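CYTH domain-containing protein (Pyrococcus furiosus, PDB 1YEM) is of unknown function but carries a CYTH domain, the antiparallel barrel fold of class IV adenylyl cyclases and related enzymes, and so may act on triphosphate compounds. Local coordinates at residues G86-E89 with K90-V94; E45-R48 with P49-L52. One frame throughout, in Å; residues are numbered along the deposited sequence.

Contact 1 (G86-E89 with K90-V94)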
loop_
_atom_site.group_PDB
_atom_site.type_symbol
_atom_site.label_atom_id
_atom_site.label_comp_id
_atom_site.label_asym_id
_atom_site.label_seq_id
_atom_site.Cartn_x
_atom_site.Cartn_y
_atom_site.Cartn_z
ATOM N N GLY B 86 -3.965 3.369 3.935
ATOM C CA GLY B 86 -4.591 3.797 5.177
ATOM C C GLY B 86 -3.606 4.238 6.234
ATOM O O GLY B 86 -3.983 4.937 7.135
ATOM N N ASP B 87 -2.342 3.828 6.117
ATOM C CA ASP B 87 -1.358 4.073 7.168
ATOM C C ASP B 87 0.065 4.236 6.631
ATOM O O ASP B 87 0.678 3.285 6.122
ATOM C CB ASP B 87 -1.395 2.943 8.201
ATOM C CG ASP B 87 -0.577 3.258 9.438
ATOM O OD1 ASP B 87 -1.153 3.376 10.524
ATOM O OD2 ASP B 87 0.647 3.385 9.328
ATOM N N PHE B 88 0.583 5.448 6.799
ATOM C CA PHE B 88 1.916 5.833 6.388
ATOM C C PHE B 88 2.989 5.024 7.074
ATOM O O PHE B 88 3.878 4.453 6.428
ATOM C CB PHE B 88 2.119 7.326 6.719
ATOM C CG PHE B 88 3.458 7.870 6.313
ATOM C CD1 PHE B 88 3.666 8.369 5.014
ATOM C CD2 PHE B 88 4.507 7.912 7.218
ATOM C CE1 PHE B 88 4.919 8.893 4.632
ATOM C CE2 PHE B 88 5.753 8.432 6.838
ATOM C CZ PHE B 88 5.950 8.920 5.532
ATOM N N GLU B 89 2.929 4.997 8.397
ATOM C CA GLU B 89 4.013 4.415 9.183
ATOM C C GLU B 89 4.081 2.909 8.955
ATOM O O GLU B 89 5.152 2.367 8.759
ATOM C CB GLU B 89 3.844 4.745 10.672
ATOM C CG GLU B 89 3.774 6.266 11.014
ATOM C CD GLU B 89 5.127 7.016 10.870
ATOM O OE1 GLU B 89 5.185 8.210 11.289
ATOM O OE2 GLU B 89 6.124 6.429 10.344
ATOM N N LYS B 90 2.924 2.253 8.936
ATOM C CA LYS B 90 2.856 0.807 8.705
ATOM C C LYS B 90 3.400 0.386 7.348
ATOM O O LYS B 90 4.043 -0.663 7.235
ATOM C CB LYS B 90 1.418 0.316 8.842
ATOM C CG LYS B 90 0.936 0.259 10.269
ATOM C CD LYS B 90 -0.483 -0.255 10.317
ATOM C CE LYS B 90 -0.926 -0.570 11.738
ATOM N NZ LYS B 90 -2.387 -0.862 11.730
ATOM N N ALA B 91 3.141 1.202 6.317
ATOM C CA ALA B 91 3.676 0.944 4.982
ATOM C C ALA B 91 5.189 1.048 4.978
ATOM O O ALA B 91 5.879 0.263 4.325
ATOM C CB ALA B 91 3.078 1.905 3.975
ATOM N N VAL B 92 5.716 2.022 5.706
ATOM C CA VAL B 92 7.152 2.207 5.738
ATOM C C VAL B 92 7.757 0.968 6.410
ATOM O O VAL B 92 8.725 0.388 5.903
ATOM C CB VAL B 92 7.564 3.517 6.505
ATOM C CG1 VAL B 92 9.075 3.567 6.685
ATOM C CG2 VAL B 92 7.059 4.780 5.766
ATOM N N GLU B 93 7.154 0.583 7.542
ATOM C CA GLU B 93 7.524 -0.615 8.301
ATOM C C GLU B 93 7.536 -1.859 7.426
ATOM O O GLU B 93 8.548 -2.559 7.332
ATOM C CB GLU B 93 6.554 -0.812 9.470
ATOM C CG GLU B 93 6.965 -1.937 10.417
ATOM C CD GLU B 93 5.974 -2.188 11.523
ATOM O OE1 GLU B 93 5.069 -1.347 11.760
ATOM O OE2 GLU B 93 6.109 -3.240 12.172
ATOM N N VAL B 94 6.429 -2.110 6.741
ATOM C CA VAL B 94 6.352 -3.277 5.887
ATOM C C VAL B 94 7.533 -3.326 4.918
ATOM O O VAL B 94 8.184 -4.354 4.793
ATOM C CB VAL B 94 5.001 -3.359 5.144
ATOM C CG1 VAL B 94 5.042 -4.400 4.013
ATOM C CG2 VAL B 94 3.887 -3.703 6.125
#

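Contact 2 (E45-R48 with P49-L52)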
loop_
_atom_site.group_PDB
_atom_site.type_symbol
_atom_site.label_atom_id
_atom_site.label_comp_id
_atom_site.label_asym_id
_atom_site.label_seq_id
_atom_site.Cartn_x
_atom_site.Cartn_y
_atom_site.Cartn_z
ATOM N N GLU B 45 15.282 2.422 -1.890
ATOM C CA GLU B 45 16.258 2.078 -2.922
ATOM C C GLU B 45 15.748 0.951 -3.784
ATOM O O GLU B 45 15.399 -0.108 -3.289
ATOM C CB GLU B 45 17.605 1.660 -2.318
ATOM C CG GLU B 45 18.390 2.787 -1.643
ATOM C CD GLU B 45 19.658 2.289 -0.906
ATOM O OE1 GLU B 45 20.248 1.264 -1.342
ATOM O OE2 GLU B 45 20.054 2.930 0.114
ATOM N N VAL B 46 15.707 1.199 -5.080
ATOM C CA VAL B 46 15.357 0.191 -6.065
ATOM C C VAL B 46 16.236 0.457 -7.273
ATOM O O VAL B 46 16.699 1.572 -7.457
ATOM C CB VAL B 46 13.833 0.256 -6.465
ATOM C CG1 VAL B 46 12.969 -0.435 -5.421
ATOM C CG2 VAL B 46 13.362 1.725 -6.679
ATOM N N PRO B 47 16.496 -0.566 -8.088
ATOM C CA PRO B 47 17.285 -0.283 -9.284
ATOM C C PRO B 47 16.579 0.681 -10.225
ATOM O O PRO B 47 15.377 0.558 -10.433
ATOM C CB PRO B 47 17.435 -1.669 -9.954
ATOM C CG PRO B 47 16.347 -2.513 -9.375
ATOM C CD PRO B 47 16.133 -1.989 -7.975
ATOM N N ARG B 48 17.322 1.632 -10.783
ATOM C CA ARG B 48 16.821 2.426 -11.904
ATOM C C ARG B 48 16.363 1.440 -12.976
ATOM O O ARG B 48 16.892 0.349 -13.043
ATOM C CB ARG B 48 17.920 3.342 -12.465
ATOM C CG ARG B 48 18.304 4.513 -11.539
ATOM C CD ARG B 48 17.220 5.625 -11.502
ATOM N NE ARG B 48 17.720 6.828 -10.826
ATOM C CZ ARG B 48 17.765 7.005 -9.499
ATOM N NH1 ARG B 48 17.328 6.065 -8.671
ATOM N NH2 ARG B 48 18.252 8.136 -8.991
ATOM N N PRO B 49 15.350 1.805 -13.789
ATOM C CA PRO B 49 14.654 3.090 -13.866
ATOM C C PRO B 49 13.403 3.195 -12.965
ATOM O O PRO B 49 12.494 3.964 -13.270
ATOM C CB PRO B 49 14.250 3.147 -15.335
ATOM C CG PRO B 49 13.893 1.694 -15.655
ATOM C CD PRO B 49 14.790 0.837 -14.755
ATOM N N LYS B 50 13.375 2.442 -11.862
ATOM C CA LYS B 50 12.197 2.362 -11.001
ATOM C C LYS B 50 12.242 3.425 -9.941
ATOM O O LYS B 50 13.313 3.847 -9.527
ATOM C CB LYS B 50 12.125 1.005 -10.292
ATOM C CG LYS B 50 12.096 -0.222 -11.191
ATOM C CD LYS B 50 12.334 -1.490 -10.340
ATOM C CE LYS B 50 12.046 -2.777 -11.105
ATOM N NZ LYS B 50 13.126 -3.124 -12.066
ATOM N N LEU B 51 11.069 3.841 -9.480
ATOM C CA LEU B 51 10.962 4.626 -8.248
ATOM C C LEU B 51 9.878 4.033 -7.377
ATOM O O LEU B 51 8.894 3.476 -7.888
ATOM C CB LEU B 51 10.624 6.079 -8.540
ATOM C CG LEU B 51 11.648 6.868 -9.347
ATOM C CD1 LEU B 51 11.018 8.141 -9.877
ATOM C CD2 LEU B 51 12.890 7.166 -8.485
ATOM N N LEU B 52 10.066 4.155 -6.062
ATOM C CA LEU B 52 9.136 3.624 -5.089
ATOM C C LEU B 52 9.133 4.559 -3.941
ATOM O O LEU B 52 10.180 4.816 -3.376
ATOM C CB LEU B 52 9.582 2.224 -4.606
ATOM C CG LEU B 52 8.731 1.573 -3.493
ATOM C CD1 LEU B 52 7.300 1.313 -3.973
ATOM C CD2 LEU B 52 9.379 0.280 -3.009
#

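Contact 1 (G86-E89 with K90-V94)
Asp87 OD2 accepts the backbone N-H of Lys90 at 2.6 Å (OD2 to N), in a nearly straight bond of 173°. This is an N-cap: Asp87 stands immediately before helix 88-97, which follows strand 77-85 of the CYTH barrel, and its carboxylate satisfies an amide of the first turn that has no helical carbonyl to bond to. The anti side of OD2 is used, with the donor 31° out of the carboxylate plane. A chi1 of -170° sets CG beside the carbonyl carbon, and the carboxylate thereby leads forward along the chain to the first turn. Aspartate suits this place because its short arm reaches the amide and its negative charge probably interacts favourably with the positive end of the helix dipole. The aliphatic part of Lys90 crosses Asp87 at about a right angle, CG lying 3.5 Å from Asp87 CG. The ammonium group goes further, its NZ 4.6 Å from Asp87 OD1, beyond a salt bridge, and makes a weak hydrogen bond to Glu82 O of the second subunit.

Regular helical bonding follows, from Ala91 N to Asp87 O (3.2 Å) and from Glu93 N to Glu89 O (2.9 Å). Small Ala91 and branched Val94 suit the helix side that packs on Phe83 and Val81, respectively, of the second subunit. Glu93 OE2 bonds to Tyr79 OH there and pairs with Arg97 of its own helix.

Phe88 and Val92, one turn apart, lie side by side and point the same way. The aromatic ring offers a flat apolar face to a branched methyl, and Phe88 also touches Glu40 and Val42 of strand 32-44. Val92 CG2 sits over one ring face toward the rim, 4.0 Å from Phe88 CE2, and is 3.3 Å from Phe88 O.

Contact 2 (E45-R48 with P49-L52)
Val46 leans across the mouth of a tight turn onto the start of strand 50-57, its CG2 methyl 3.9 Å from Lys50 CB and 4.3 Å from Leu52 CB. Between those two side chains it also rests 3.6 Å from Lys50 O. With CG1 at chi1 -80°, CG2 falls between the backbone N and the carbonyl carbon and is the branch directed at the strand. Branched, apolar Val46 fits because it fills a corner where backbone and side-chain carbons meet, a corner that Leu98 of the second subunit also packs against.

The reversal itself is a type VI beta turn, with cis Pro49 at its third position: the CA atoms of Arg48 and Pro49 are 3.0 Å apart. Proline suits this site because its ring lowers the cost of a cis peptide. The turn is closed by a hydrogen bond from Lys50 N to Pro47 O (3.1 Å), the donor lying in the carbonyl plane on a lone pair of the oxygen.

Lys50 first runs alongside this carbonyl, its CB 3.3 Å from Pro47 O, and then bends at its far end (chi4 76°). The bend leaves NZ 4.2 Å from Pro47 CG. Its long aliphatic arm suits it to lie against a carbonyl and a proline ring, and it also packs on Phe67 and on Arg97 of the second subunit. Arg48 CB starts off away from residues 49-52; the side chain touches Ile70, and its guanidinium makes a weak, long ion pair with Glu169.

The turn thus rests on one backbone hydrogen bond, a cis proline and methyl packing, with no salt bridge between the two segments.

Overall arrangement
Contact 2 comes first along the chain, turning strand 32-44 back into strand 50-57, whereas contact 1 starts the helix that follows strand 77-85. Their centres are 19 Å apart and their nearest atoms about 8 Å, so they do not touch. Strand 32-44 joins them indirectly: it ends at the turn of contact 2 and receives Phe88 of contact 1. Both also meet the second subunit. There contact 1 packs on strand 77-85, while contact 2 meets Arg97 and Leu98, at and just after the end of that subunit's copy of helix 88-97. No active site or ligand is known here to relate them to; both are connections of the barrel at which the two subunits meet.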